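Side-chain contacts in endoglucanase (Thermotoga maritima, PDB 1VHO), which probably acts as a metal-dependent aminopeptidase of the M42 family, cutting amino acids from the N-terminal ends of peptides with two divalent cations per subunit: residues 16-21 / 102-107; 49-54 / 214-219; 108-113 / 142-147; 182-187 / 196-201. All coordinates share one frame; numbering follows the deposited sequence.

Contact 1: residues 16-21 / 102-107. With SO4 (sulfate ion), chain E.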
loop_
_atom_site.group_PDB
_atom_site.type_symbol
_atom_site.label_atom_id
_atom_site.label_comp_id
_atom_site.label_asym_id
_atom_site.label_seq_id
_atom_site.Cartn_x
_atom_site.Cartn_y
_atom_site.Cartn_z
ATOM N N ASN A 16 -1.948 1.916 10.746
ATOM C CA ASN A 16 -2.955 1.514 11.741
ATOM C C ASN A 16 -4.375 1.459 11.210
ATOM O O ASN A 16 -5.177 0.709 11.796
ATOM C CB ASN A 16 -2.904 2.411 12.984
ATOM C CG ASN A 16 -1.638 2.184 13.796
ATOM O OD1 ASN A 16 -1.021 1.121 13.771
ATOM N ND2 ASN A 16 -1.240 3.198 14.571
ATOM N N LEU A 17 -4.761 2.293 10.245
ATOM C CA LEU A 17 -6.093 2.232 9.660
ATOM C C LEU A 17 -6.372 0.839 9.061
ATOM O O LEU A 17 -5.461 0.156 8.556
ATOM C CB LEU A 17 -6.162 3.227 8.489
ATOM C CG LEU A 17 -6.006 4.700 8.926
ATOM C CD1 LEU A 17 -5.708 5.515 7.656
ATOM C CD2 LEU A 17 -7.297 5.151 9.597
ATOM N N ASP A 18 -7.664 0.461 9.084
ATOM C CA ASP A 18 -8.050 -0.822 8.519
ATOM C C ASP A 18 -8.794 -0.665 7.205
ATOM O O ASP A 18 -9.909 -0.106 7.161
ATOM C CB ASP A 18 -8.884 -1.636 9.517
ATOM C CG ASP A 18 -8.157 -1.980 10.803
ATOM O OD1 ASP A 18 -6.907 -2.006 10.831
ATOM O OD2 ASP A 18 -8.822 -2.215 11.860
ATOM N N GLY A 19 -8.202 -1.226 6.139
ATOM C CA GLY A 19 -8.867 -1.190 4.820
ATOM C C GLY A 19 -8.576 -2.474 4.058
ATOM O O GLY A 19 -7.772 -2.516 3.111
ATOM N N PRO A 20 -9.057 -3.613 4.549
ATOM C CA PRO A 20 -8.834 -4.897 3.911
ATOM C C PRO A 20 -9.495 -4.864 2.516
ATOM O O PRO A 20 -10.392 -4.053 2.327
ATOM C CB PRO A 20 -9.555 -5.906 4.816
ATOM C CG PRO A 20 -10.612 -5.071 5.490
ATOM C CD PRO A 20 -9.973 -3.730 5.728
ATOM N N SER A 21 -8.967 -5.642 1.611
ATOM C CA SER A 21 -9.481 -5.637 0.219
ATOM C C SER A 21 -11.007 -5.660 0.204
ATOM O O SER A 21 -11.614 -6.527 0.867
ATOM C CB SER A 21 -8.964 -6.887 -0.497
ATOM O OG SER A 21 -7.532 -6.889 -0.391
ATOM N N ARG A 102 -7.885 -8.726 14.630
ATOM C CA ARG A 102 -9.003 -7.975 15.209
ATOM C C ARG A 102 -10.172 -8.165 14.235
ATOM O O ARG A 102 -9.995 -8.025 13.033
ATOM C CB ARG A 102 -8.749 -6.521 15.536
ATOM C CG ARG A 102 -8.164 -5.689 14.379
ATOM C CD ARG A 102 -7.608 -4.382 14.995
ATOM N NE ARG A 102 -7.184 -3.400 13.992
ATOM C CZ ARG A 102 -6.078 -2.621 14.182
ATOM N NH1 ARG A 102 -5.317 -2.753 15.287
ATOM N NH2 ARG A 102 -5.794 -1.682 13.306
ATOM N N ILE A 103 -11.340 -8.515 14.796
ATOM C CA ILE A 103 -12.475 -8.840 13.931
ATOM C C ILE A 103 -13.650 -7.904 14.122
ATOM O O ILE A 103 -14.053 -7.648 15.271
ATOM C CB ILE A 103 -12.943 -10.297 14.272
ATOM C CG1 ILE A 103 -11.774 -11.262 14.298
ATOM C CG2 ILE A 103 -13.995 -10.719 13.211
ATOM C CD1 ILE A 103 -12.130 -12.739 14.559
ATOM N N TYR A 104 -14.144 -7.358 13.014
ATOM C CA TYR A 104 -15.274 -6.460 13.083
ATOM C C TYR A 104 -16.555 -7.258 13.250
ATOM O O TYR A 104 -16.870 -8.092 12.392
ATOM C CB TYR A 104 -15.384 -5.602 11.792
ATOM C CG TYR A 104 -14.260 -4.558 11.812
ATOM C CD1 TYR A 104 -13.028 -4.808 11.247
ATOM C CD2 TYR A 104 -14.512 -3.335 12.435
ATOM C CE1 TYR A 104 -12.011 -3.861 11.308
ATOM C CE2 TYR A 104 -13.522 -2.353 12.454
ATOM C CZ TYR A 104 -12.273 -2.654 11.915
ATOM O OH TYR A 104 -11.288 -1.692 12.014
ATOM N N THR A 105 -17.278 -7.019 14.328
ATOM C CA THR A 105 -18.556 -7.720 14.552
ATOM C C THR A 105 -19.650 -6.675 14.736
ATOM O O THR A 105 -19.448 -5.460 14.867
ATOM C CB THR A 105 -18.501 -8.609 15.815
ATOM O OG1 THR A 105 -18.567 -7.789 17.025
ATOM C CG2 THR A 105 -17.217 -9.423 15.839
ATOM N N LYS A 106 -20.891 -7.193 14.853
ATOM C CA LYS A 106 -22.019 -6.286 15.105
ATOM C C LYS A 106 -21.873 -5.576 16.429
ATOM O O LYS A 106 -22.527 -4.536 16.610
ATOM C CB LYS A 106 -23.340 -7.084 15.065
ATOM C CG LYS A 106 -23.541 -7.991 16.268
ATOM C CD LYS A 106 -24.523 -9.113 15.939
ATOM C CE LYS A 106 -25.463 -9.514 17.040
ATOM N NZ LYS A 106 -24.911 -9.352 18.418
ATOM N N ASN A 107 -21.106 -6.091 17.393
ATOM C CA ASN A 107 -20.946 -5.501 18.690
ATOM C C ASN A 107 -19.698 -4.646 18.851
ATOM O O ASN A 107 -19.511 -4.056 19.927
ATOM C CB ASN A 107 -20.849 -6.618 19.772
ATOM C CG ASN A 107 -22.090 -7.500 19.735
ATOM O OD1 ASN A 107 -23.197 -6.997 19.903
ATOM N ND2 ASN A 107 -21.904 -8.783 19.483
HETATM S S SO4 E . -24.083 -11.457 20.511
HETATM O O1 SO4 E . -22.895 -10.611 20.841
HETATM O O2 SO4 E . -24.042 -11.816 19.055
HETATM O O3 SO4 E . -24.039 -12.694 21.350
HETATM O O4 SO4 E . -25.327 -10.681 20.812
HETATM O O HOH W 1 -3.603 -0.410 14.865
#

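Contact 2: residues 49-54 / 214-219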
loop_
_atom_site.group_PDB
_atom_site.type_symbol
_atom_site.label_atom_id
_atom_site.label_comp_id
_atom_site.label_asym_id
_atom_site.label_seq_id
_atom_site.Cartn_x
_atom_site.Cartn_y
_atom_site.Cartn_z
ATOM N N SER A 49 -11.963 4.172 -5.336
ATOM C CA SER A 49 -10.579 4.672 -5.478
ATOM C C SER A 49 -10.612 6.183 -5.374
ATOM O O SER A 49 -11.691 6.801 -5.587
ATOM C CB SER A 49 -9.927 4.247 -6.773
ATOM O OG SER A 49 -9.692 2.849 -6.876
ATOM N N LEU A 50 -9.516 6.820 -4.997
ATOM C CA LEU A 50 -9.464 8.247 -4.860
ATOM C C LEU A 50 -8.400 8.841 -5.797
ATOM O O LEU A 50 -7.288 8.298 -5.864
ATOM C CB LEU A 50 -9.153 8.626 -3.398
ATOM C CG LEU A 50 -8.965 10.107 -3.096
ATOM C CD1 LEU A 50 -10.309 10.833 -3.011
ATOM C CD2 LEU A 50 -8.212 10.310 -1.777
ATOM N N ILE A 51 -8.758 9.850 -6.566
ATOM C CA ILE A 51 -7.799 10.511 -7.476
ATOM C C ILE A 51 -7.656 11.965 -7.083
ATOM O O ILE A 51 -8.664 12.709 -7.058
ATOM C CB ILE A 51 -8.168 10.394 -8.969
ATOM C CG1 ILE A 51 -8.074 8.953 -9.445
ATOM C CG2 ILE A 51 -7.183 11.270 -9.810
ATOM C CD1 ILE A 51 -9.232 8.032 -9.078
ATOM N N GLY A 52 -6.467 12.387 -6.652
ATOM C CA GLY A 52 -6.261 13.801 -6.260
ATOM C C GLY A 52 -5.820 14.535 -7.542
ATOM O O GLY A 52 -4.926 13.968 -8.230
ATOM N N TYR A 53 -6.334 15.708 -7.815
ATOM C CA TYR A 53 -5.920 16.432 -9.034
ATOM C C TYR A 53 -5.303 17.775 -8.694
ATOM O O TYR A 53 -5.890 18.590 -7.966
ATOM C CB TYR A 53 -7.107 16.606 -9.982
ATOM C CG TYR A 53 -6.847 17.550 -11.138
ATOM C CD1 TYR A 53 -5.824 17.281 -12.033
ATOM C CD2 TYR A 53 -7.589 18.706 -11.329
ATOM C CE1 TYR A 53 -5.561 18.108 -13.102
ATOM C CE2 TYR A 53 -7.341 19.552 -12.411
ATOM C CZ TYR A 53 -6.330 19.235 -13.288
ATOM O OH TYR A 53 -6.028 20.045 -14.364
ATOM N N LYS A 54 -4.064 17.957 -9.144
ATOM C CA LYS A 54 -3.350 19.216 -8.867
ATOM C C LYS A 54 -2.940 19.827 -10.214
ATOM O O LYS A 54 -2.141 19.263 -10.981
ATOM C CB LYS A 54 -2.172 18.984 -7.945
ATOM C CG LYS A 54 -1.285 20.174 -7.659
ATOM C CD LYS A 54 -2.012 21.313 -6.975
ATOM C CE LYS A 54 -1.143 22.583 -7.003
ATOM N NZ LYS A 54 0.177 22.338 -6.393
ATOM N N GLY A 214 -11.838 6.024 -13.824
ATOM C CA GLY A 214 -13.122 5.934 -13.123
ATOM C C GLY A 214 -13.459 7.307 -12.562
ATOM O O GLY A 214 -14.569 7.537 -12.067
ATOM N N ALA A 215 -12.486 8.218 -12.581
ATOM C CA ALA A 215 -12.605 9.568 -12.117
ATOM C C ALA A 215 -12.345 10.619 -13.193
ATOM O O ALA A 215 -13.004 11.647 -13.228
ATOM C CB ALA A 215 -11.591 9.827 -10.976
ATOM N N TYR A 216 -11.276 10.487 -13.982
ATOM C CA TYR A 216 -10.935 11.463 -15.009
ATOM C C TYR A 216 -10.635 10.773 -16.327
ATOM O O TYR A 216 -9.725 9.939 -16.429
ATOM C CB TYR A 216 -9.690 12.270 -14.600
ATOM C CG TYR A 216 -9.900 13.174 -13.412
ATOM C CD1 TYR A 216 -10.439 14.443 -13.548
ATOM C CD2 TYR A 216 -9.554 12.714 -12.135
ATOM C CE1 TYR A 216 -10.621 15.256 -12.438
ATOM C CE2 TYR A 216 -9.754 13.509 -11.019
ATOM C CZ TYR A 216 -10.290 14.772 -11.178
ATOM O OH TYR A 216 -10.481 15.554 -10.073
ATOM N N GLU A 217 -11.422 11.076 -17.360
ATOM C CA GLU A 217 -11.233 10.452 -18.669
ATOM C C GLU A 217 -10.067 11.134 -19.392
ATOM O O GLU A 217 -10.278 12.031 -20.209
ATOM C CB GLU A 217 -12.504 10.608 -19.516
ATOM N N ILE A 218 -8.849 10.762 -19.037
ATOM C CA ILE A 218 -7.649 11.325 -19.611
ATOM C C ILE A 218 -6.668 10.201 -19.942
ATOM O O ILE A 218 -6.825 9.082 -19.468
ATOM C CB ILE A 218 -6.943 12.269 -18.616
ATOM C CG1 ILE A 218 -6.604 11.481 -17.325
ATOM C CG2 ILE A 218 -7.726 13.507 -18.279
ATOM C CD1 ILE A 218 -5.303 12.010 -16.719
ATOM N N ASN A 219 -5.659 10.518 -20.730
ATOM C CA ASN A 219 -4.597 9.581 -21.060
ATOM C C ASN A 219 -3.306 10.290 -20.627
ATOM O O ASN A 219 -2.916 11.291 -21.229
ATOM C CB ASN A 219 -4.521 9.228 -22.539
ATOM C CG ASN A 219 -3.703 7.969 -22.757
ATOM O OD1 ASN A 219 -3.973 6.915 -22.172
ATOM N ND2 ASN A 219 -2.698 8.053 -23.617
#

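Contact 3: residues 108-113 / 142-147. Unlike the reference sequence in segment 142-147: G146 (reference Asp). With SO4 (sulfate ion), chain E.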
loop_
_atom_site.group_PDB
_atom_site.type_symbol
_atom_site.label_atom_id
_atom_site.label_comp_id
_atom_site.label_asym_id
_atom_site.label_seq_id
_atom_site.Cartn_x
_atom_site.Cartn_y
_atom_site.Cartn_z
ATOM N N GLY A 108 -18.839 -4.589 17.840
ATOM C CA GLY A 108 -17.612 -3.760 17.992
ATOM C C GLY A 108 -16.466 -4.631 17.441
ATOM O O GLY A 108 -16.687 -5.554 16.663
ATOM N N ILE A 109 -15.273 -4.426 17.907
ATOM C CA ILE A 109 -14.114 -5.195 17.438
ATOM C C ILE A 109 -13.759 -6.262 18.450
ATOM O O ILE A 109 -13.702 -5.937 19.642
ATOM C CB ILE A 109 -12.946 -4.175 17.281
ATOM C CG1 ILE A 109 -13.392 -3.160 16.202
ATOM C CG2 ILE A 109 -11.666 -4.873 16.874
ATOM C CD1 ILE A 109 -12.325 -2.084 15.927
ATOM N N GLU A 110 -13.582 -7.502 18.019
ATOM C CA GLU A 110 -13.167 -8.571 18.929
ATOM C C GLU A 110 -11.709 -8.896 18.569
ATOM O O GLU A 110 -11.348 -8.853 17.367
ATOM C CB GLU A 110 -14.002 -9.849 18.708
ATOM C CG GLU A 110 -15.488 -9.652 19.004
ATOM C CD GLU A 110 -15.816 -9.928 20.457
ATOM O OE1 GLU A 110 -14.893 -10.242 21.256
ATOM O OE2 GLU A 110 -17.003 -9.827 20.814
ATOM N N ARG A 111 -10.861 -9.153 19.523
ATOM C CA ARG A 111 -9.460 -9.449 19.302
ATOM C C ARG A 111 -9.097 -10.878 19.645
ATOM O O ARG A 111 -9.574 -11.389 20.676
ATOM C CB ARG A 111 -8.635 -8.492 20.200
ATOM C CG ARG A 111 -8.738 -7.073 19.592
ATOM C CD ARG A 111 -8.054 -6.052 20.502
ATOM N NE ARG A 111 -8.257 -4.735 19.866
ATOM C CZ ARG A 111 -9.366 -4.024 20.011
ATOM N NH1 ARG A 111 -9.447 -2.867 19.374
ATOM N NH2 ARG A 111 -10.368 -4.427 20.803
ATOM N N GLY A 112 -8.287 -11.513 18.823
ATOM C CA GLY A 112 -7.935 -12.900 19.158
ATOM C C GLY A 112 -6.647 -13.254 18.462
ATOM O O GLY A 112 -6.034 -12.407 17.809
ATOM N N VAL A 113 -6.245 -14.509 18.640
ATOM C CA VAL A 113 -5.015 -15.007 18.071
ATOM C C VAL A 113 -5.296 -16.241 17.223
ATOM O O VAL A 113 -5.946 -17.178 17.710
ATOM C CB VAL A 113 -4.063 -15.426 19.226
ATOM C CG1 VAL A 113 -2.764 -16.016 18.686
ATOM C CG2 VAL A 113 -3.773 -14.233 20.136
ATOM N N LEU A 142 -13.014 -17.746 23.640
ATOM C CA LEU A 142 -12.176 -16.662 24.079
ATOM C C LEU A 142 -12.756 -15.290 23.730
ATOM O O LEU A 142 -12.190 -14.287 24.179
ATOM C CB LEU A 142 -10.763 -16.747 23.480
ATOM C CG LEU A 142 -9.936 -17.954 23.964
ATOM C CD1 LEU A 142 -8.642 -18.109 23.214
ATOM C CD2 LEU A 142 -9.676 -17.894 25.463
ATOM N N CYS A 143 -13.818 -15.191 22.951
ATOM C CA CYS A 143 -14.340 -13.870 22.624
ATOM C C CYS A 143 -15.342 -13.362 23.658
ATOM O O CYS A 143 -16.027 -14.121 24.315
ATOM C CB CYS A 143 -15.023 -13.771 21.263
ATOM S SG CYS A 143 -14.371 -14.731 19.944
ATOM N N GLU A 144 -15.490 -12.033 23.606
ATOM C CA GLU A 144 -16.411 -11.377 24.537
ATOM C C GLU A 144 -17.842 -11.772 24.223
ATOM O O GLU A 144 -18.595 -12.181 25.112
ATOM C CB GLU A 144 -16.208 -9.864 24.467
ATOM C CG GLU A 144 -14.780 -9.470 24.876
ATOM C CD GLU A 144 -14.483 -9.927 26.296
ATOM O OE1 GLU A 144 -13.464 -10.631 26.486
ATOM O OE2 GLU A 144 -15.282 -9.606 27.199
ATOM N N ARG A 145 -18.229 -11.570 22.979
ATOM C CA ARG A 145 -19.545 -11.879 22.477
ATOM C C ARG A 145 -19.396 -12.615 21.143
ATOM O O ARG A 145 -18.277 -12.947 20.738
ATOM C CB ARG A 145 -20.427 -10.658 22.273
ATOM C CG ARG A 145 -20.267 -9.471 23.159
ATOM C CD ARG A 145 -21.498 -8.907 23.766
ATOM N NE ARG A 145 -22.715 -8.833 22.979
ATOM C CZ ARG A 145 -23.571 -7.810 23.121
ATOM N NH1 ARG A 145 -23.285 -6.842 23.991
ATOM N NH2 ARG A 145 -24.681 -7.746 22.408
ATOM N N GLY A 146 -20.490 -12.773 20.413
ATOM C CA GLY A 146 -20.421 -13.469 19.148
ATOM C C GLY A 146 -19.430 -12.903 18.128
ATOM O O GLY A 146 -18.661 -11.956 18.233
ATOM N N VAL A 147 -19.311 -13.686 17.088
ATOM C CA VAL A 147 -18.567 -13.517 15.861
ATOM C C VAL A 147 -19.505 -14.238 14.875
ATOM O O VAL A 147 -20.177 -15.180 15.372
ATOM C CB VAL A 147 -17.154 -14.034 15.893
ATOM C CG1 VAL A 147 -16.649 -14.470 14.524
ATOM C CG2 VAL A 147 -16.171 -12.980 16.429
HETATM S S SO4 E . -24.083 -11.457 20.511
HETATM O O1 SO4 E . -22.895 -10.611 20.841
HETATM O O2 SO4 E . -24.042 -11.816 19.055
HETATM O O3 SO4 E . -24.039 -12.694 21.350
HETATM O O4 SO4 E . -25.327 -10.681 20.812
HETATM O O HOH W 2 -18.846 -9.500 19.084
#

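Contact 4: residues 182-187 / 196-201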
loop_
_atom_site.group_PDB
_atom_site.type_symbol
_atom_site.label_atom_id
_atom_site.label_comp_id
_atom_site.label_asym_id
_atom_site.label_seq_id
_atom_site.Cartn_x
_atom_site.Cartn_y
_atom_site.Cartn_z
ATOM N N LYS A 182 2.765 12.908 0.545
ATOM C CA LYS A 182 3.897 13.862 0.681
ATOM C C LYS A 182 4.183 14.561 -0.648
ATOM O O LYS A 182 4.566 15.749 -0.660
ATOM C CB LYS A 182 5.132 13.176 1.245
ATOM C CG LYS A 182 4.998 12.716 2.710
ATOM C CD LYS A 182 4.786 13.868 3.692
ATOM C CE LYS A 182 6.051 14.649 3.949
ATOM N NZ LYS A 182 5.862 15.704 4.970
ATOM N N VAL A 183 4.053 13.868 -1.777
ATOM C CA VAL A 183 4.277 14.568 -3.065
ATOM C C VAL A 183 3.340 15.788 -3.173
ATOM O O VAL A 183 3.732 16.878 -3.592
ATOM C CB VAL A 183 3.951 13.639 -4.246
ATOM C CG1 VAL A 183 3.954 14.380 -5.591
ATOM C CG2 VAL A 183 4.960 12.497 -4.315
ATOM N N LEU A 184 2.050 15.587 -2.861
ATOM C CA LEU A 184 1.088 16.702 -2.952
ATOM C C LEU A 184 1.479 17.820 -2.015
ATOM O O LEU A 184 1.457 19.008 -2.395
ATOM C CB LEU A 184 -0.331 16.187 -2.697
ATOM C CG LEU A 184 -0.888 15.276 -3.810
ATOM C CD1 LEU A 184 -2.172 14.607 -3.351
ATOM C CD2 LEU A 184 -1.197 16.081 -5.078
ATOM N N GLU A 185 1.932 17.495 -0.805
ATOM C CA GLU A 185 2.377 18.511 0.126
ATOM C C GLU A 185 3.551 19.286 -0.453
ATOM O O GLU A 185 3.532 20.520 -0.455
ATOM C CB GLU A 185 2.719 17.927 1.497
ATOM C CG GLU A 185 3.185 19.006 2.465
ATOM C CD GLU A 185 3.969 18.462 3.628
ATOM O OE1 GLU A 185 4.763 19.242 4.211
ATOM O OE2 GLU A 185 3.854 17.273 3.935
ATOM N N PHE A 186 4.551 18.592 -1.008
ATOM C CA PHE A 186 5.703 19.265 -1.599
ATOM C C PHE A 186 5.408 20.090 -2.840
ATOM O O PHE A 186 6.078 21.119 -3.051
ATOM C CB PHE A 186 6.759 18.187 -1.957
ATOM C CG PHE A 186 7.306 17.475 -0.736
ATOM C CD1 PHE A 186 7.132 17.972 0.541
ATOM C CD2 PHE A 186 8.038 16.306 -0.903
ATOM C CE1 PHE A 186 7.639 17.306 1.642
ATOM C CE2 PHE A 186 8.577 15.648 0.178
ATOM C CZ PHE A 186 8.391 16.139 1.465
ATOM N N LEU A 187 4.468 19.710 -3.682
ATOM C CA LEU A 187 4.107 20.407 -4.887
ATOM C C LEU A 187 3.564 21.816 -4.625
ATOM O O LEU A 187 3.617 22.664 -5.529
ATOM C CB LEU A 187 3.137 19.643 -5.754
ATOM C CG LEU A 187 3.760 18.443 -6.517
ATOM C CD1 LEU A 187 2.647 17.656 -7.210
ATOM C CD2 LEU A 187 4.750 18.952 -7.560
ATOM N N VAL A 196 -0.892 17.173 -12.348
ATOM C CA VAL A 196 -0.597 15.912 -11.653
ATOM C C VAL A 196 -1.839 15.198 -11.178
ATOM O O VAL A 196 -2.716 15.832 -10.559
ATOM C CB VAL A 196 0.319 16.222 -10.447
ATOM C CG1 VAL A 196 0.548 14.985 -9.577
ATOM C CG2 VAL A 196 1.678 16.749 -10.953
ATOM N N TYR A 197 -1.897 13.893 -11.417
ATOM C CA TYR A 197 -3.012 13.081 -10.983
ATOM C C TYR A 197 -2.437 11.998 -10.049
ATOM O O TYR A 197 -1.545 11.268 -10.469
ATOM C CB TYR A 197 -3.744 12.406 -12.122
ATOM C CG TYR A 197 -4.408 13.398 -13.068
ATOM C CD1 TYR A 197 -3.624 14.073 -14.010
ATOM C CD2 TYR A 197 -5.762 13.685 -12.971
ATOM C CE1 TYR A 197 -4.190 14.991 -14.860
ATOM C CE2 TYR A 197 -6.332 14.615 -13.837
ATOM C CZ TYR A 197 -5.559 15.233 -14.785
ATOM O OH TYR A 197 -6.094 16.146 -15.673
ATOM N N VAL A 198 -2.924 11.991 -8.816
ATOM C CA VAL A 198 -2.397 11.030 -7.817
ATOM C C VAL A 198 -3.483 10.033 -7.535
ATOM O O VAL A 198 -4.552 10.394 -7.005
ATOM C CB VAL A 198 -1.897 11.813 -6.607
ATOM C CG1 VAL A 198 -1.307 10.876 -5.601
ATOM C CG2 VAL A 198 -0.825 12.837 -7.033
ATOM N N VAL A 199 -3.209 8.750 -7.799
ATOM C CA VAL A 199 -4.250 7.737 -7.708
ATOM C C VAL A 199 -4.025 6.685 -6.620
ATOM O O VAL A 199 -2.989 6.028 -6.575
ATOM C CB VAL A 199 -4.306 7.023 -9.076
ATOM C CG1 VAL A 199 -5.405 5.953 -9.111
ATOM C CG2 VAL A 199 -4.451 8.022 -10.229
ATOM N N PHE A 200 -4.995 6.598 -5.734
ATOM C CA PHE A 200 -5.027 5.648 -4.624
ATOM C C PHE A 200 -6.085 4.597 -4.979
ATOM O O PHE A 200 -7.300 4.775 -4.778
ATOM C CB PHE A 200 -5.362 6.384 -3.311
ATOM C CG PHE A 200 -4.431 7.530 -2.982
ATOM C CD1 PHE A 200 -4.707 8.814 -3.448
ATOM C CD2 PHE A 200 -3.285 7.331 -2.235
ATOM C CE1 PHE A 200 -3.856 9.877 -3.138
ATOM C CE2 PHE A 200 -2.403 8.366 -1.949
ATOM C CZ PHE A 200 -2.709 9.663 -2.403
ATOM N N SER A 201 -5.655 3.480 -5.520
ATOM C CA SER A 201 -6.484 2.415 -6.015
ATOM C C SER A 201 -6.909 1.351 -5.022
ATOM O O SER A 201 -6.073 0.760 -4.340
ATOM C CB SER A 201 -5.694 1.670 -7.138
ATOM O OG SER A 201 -6.571 0.853 -7.891
#

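Contact 1: residues 16-21 / 102-107
A single carboxylate oxygen, OD2 of D18, takes two donors, one on each lone pair: R102 NE meets the syn one, on the side of OD1, and Y104 OH the anti one. The phenol bond is notably short, with Y104 OH 2.5 Å from D18 OD2, consistent with a phenol donating to a charged oxygen. R102 meets the acid side-on, its NE lying 2.9 Å from OD2 of D18. Its NH2 reaches OD1 of D18 at 2.7 Å, so one guanidinium edge spans the whole carboxylate. The fit is not flat, since the two planes are turned 42° apart, while the Y104 ring stands nearly upright to the carboxylate at 82°. Arginine suits the place for its length: CG sits in the crowded position between backbone N and carbonyl carbon (chi1 52°), and from there the chain runs extended to NE.

R102 and Y104 project from the same side of strand 100-105, part of the six-stranded antiparallel sheet, and D18 lies in the loop between helices 7-16 and 25-35. The contact thus ties the helical N-terminal part to that sheet, consistent with the M42 design of a catalytic alpha/beta domain carrying a smaller beta domain. K169 adds a second salt bridge to D18 OD1, and D156 takes R102 NH1. A water accepts from R102 NH1 at 2.9 Å and donates weakly to OD1 of N16, an amide oxygen that also receives the backbone N of A159.

Contact 2: residues 49-54 / 214-219
I51 and Y216 share a first torsion near -67°: it sets CG of Y216 and the CG1 arm of I51 each beside its own backbone N, and leaves I51 CG2 anti to N, at the rim of the Y216 ring. Here a loop packs on the eight-stranded mixed sheet near its 41-44 edge; I51 and Y53 lie on strand 50-54, A215 and Y216 on the loop from helix 208-213 to strand 222-229. The methyl CG2 of I51 touches the ring edge 3.6 Å from CE2 of Y216, close to the ring plane. A branched isoleucine serves well, because its CD1 arm meets the methyl of A215. The Y216 hydroxyl is hydrogen-bonded to E41, and its ring takes K43 as a cation-pi partner and Y197 edge-to-face. Were Y216 an alanine, E41 would probably lose its phenol partner, K43 its ring, and a gap would open beside I51 CG2. Nearby, S49 is hydrogen-bonded to E205, a predicted zinc ligand. Y53 approaches Y216 obliquely, and its CB lies 3.5 Å from OH of Y216. At the other end, I51 CD1 rests 3.5 Å from CB of A215.

Contact 3: residues 108-113 / 142-147
E110 holds two consecutive backbone amides with one carboxylate: N of E144 donates to its OE1 at 3.0 Å, and N of R145 donates to its OE2, also at 3.0 Å. Both amides come from the syn side yet well off the carboxylate plane, by 26° and 28°. Around this pair lie aliphatic carbons, with CB of C143 3.5 Å from OE1 of E110 and CB of E144 equally near it. A water donates to E110 OE2 at 2.5 Å and to O of G146, which differs from the reference sequence, at 2.6 Å. These donors would favour the charged form of the buried acid. A sharp bend at chi2 (-89°) turns the carboxylate to the loop, and T105 packs on the side chain.

E110 sits on strand 108-113, paired through its backbone with I103 of strand 100-105 in a beta hairpin at the border of the six-stranded antiparallel sheet; residues 142-147 lie in the loop before strand 152-155. Glutamate is long enough to cross from strand to loop and can satisfy two N-H groups at once. With an alanine here, the amides of E144 and R145 would probably be left without their acceptor and the loop set free to shift. Farther out, R145 faces a sulfate with one oxygen less surely placed, and C143 SG is covalently linked to a cacodylate arsenic, both ions probably from the crystallisation liquor.

Contact 4: residues 182-187 / 196-201
L184 and V198 meet tip to tip in the closest part of this contact, CD2 of the leucine 3.8 Å from CG2 of the valine. One helical turn on, L187 does the same with V196, its CD1 resting 4.0 Å from CG2 and 4.1 Å from CG1 of V196, so that one methyl sits against both arms. The spacing explains the pairing: leucines three apart project from the same side of a helix, and valines two apart from the same face of a strand. Each leucine has CG beside its backbone N (chi1 -69° in L184), which leads the branched end out toward the sheet. Leucine gives the reach that a helix needs to span backbones 8.2 Å apart between the CA atoms of L184 and V198, while compact, beta-branched valine suits the strand.

Between the two segments the contact thins out beyond these pairs. V183 comes no nearer than 5.2 Å to the strand segment with its side chain; it packs on F64 and L327 instead. The ring of F200 turns back to C177 and L180, earlier in the same helix. On the helix side turned away from the strand the chemistry changes: K182 NZ forms a salt bridge with OE2 of E185, 2.8 Å away, and F186, partly exposed, packs against A324 and S328 of helix 317-333. Apolar contact toward the sheet and a mixed far side fit a helix laid on the central sheet of an alpha/beta domain, here consistent with the zinc-exopeptidase fold.

How the contacts relate
Contact 4 is wholly buried, contact 2 partly so, and contact 1 lies at the surface; contact 3 couples a buried acid to an exposed loop. Contacts 2 and 4 share the large mixed sheet, where strands 50-54 and 195-201 are neighbours: contact 4 packs a helix on it and contact 2 a loop, both without hydrogen bonds between their segments. Contacts 1 and 3 share the smaller antiparallel sheet through strands 100-105 and 108-113, their centres about 12 Å apart, and both depend on a carboxylate. In contact 1 it pairs with a charged side chain and a phenol, in contact 3 with backbone amides.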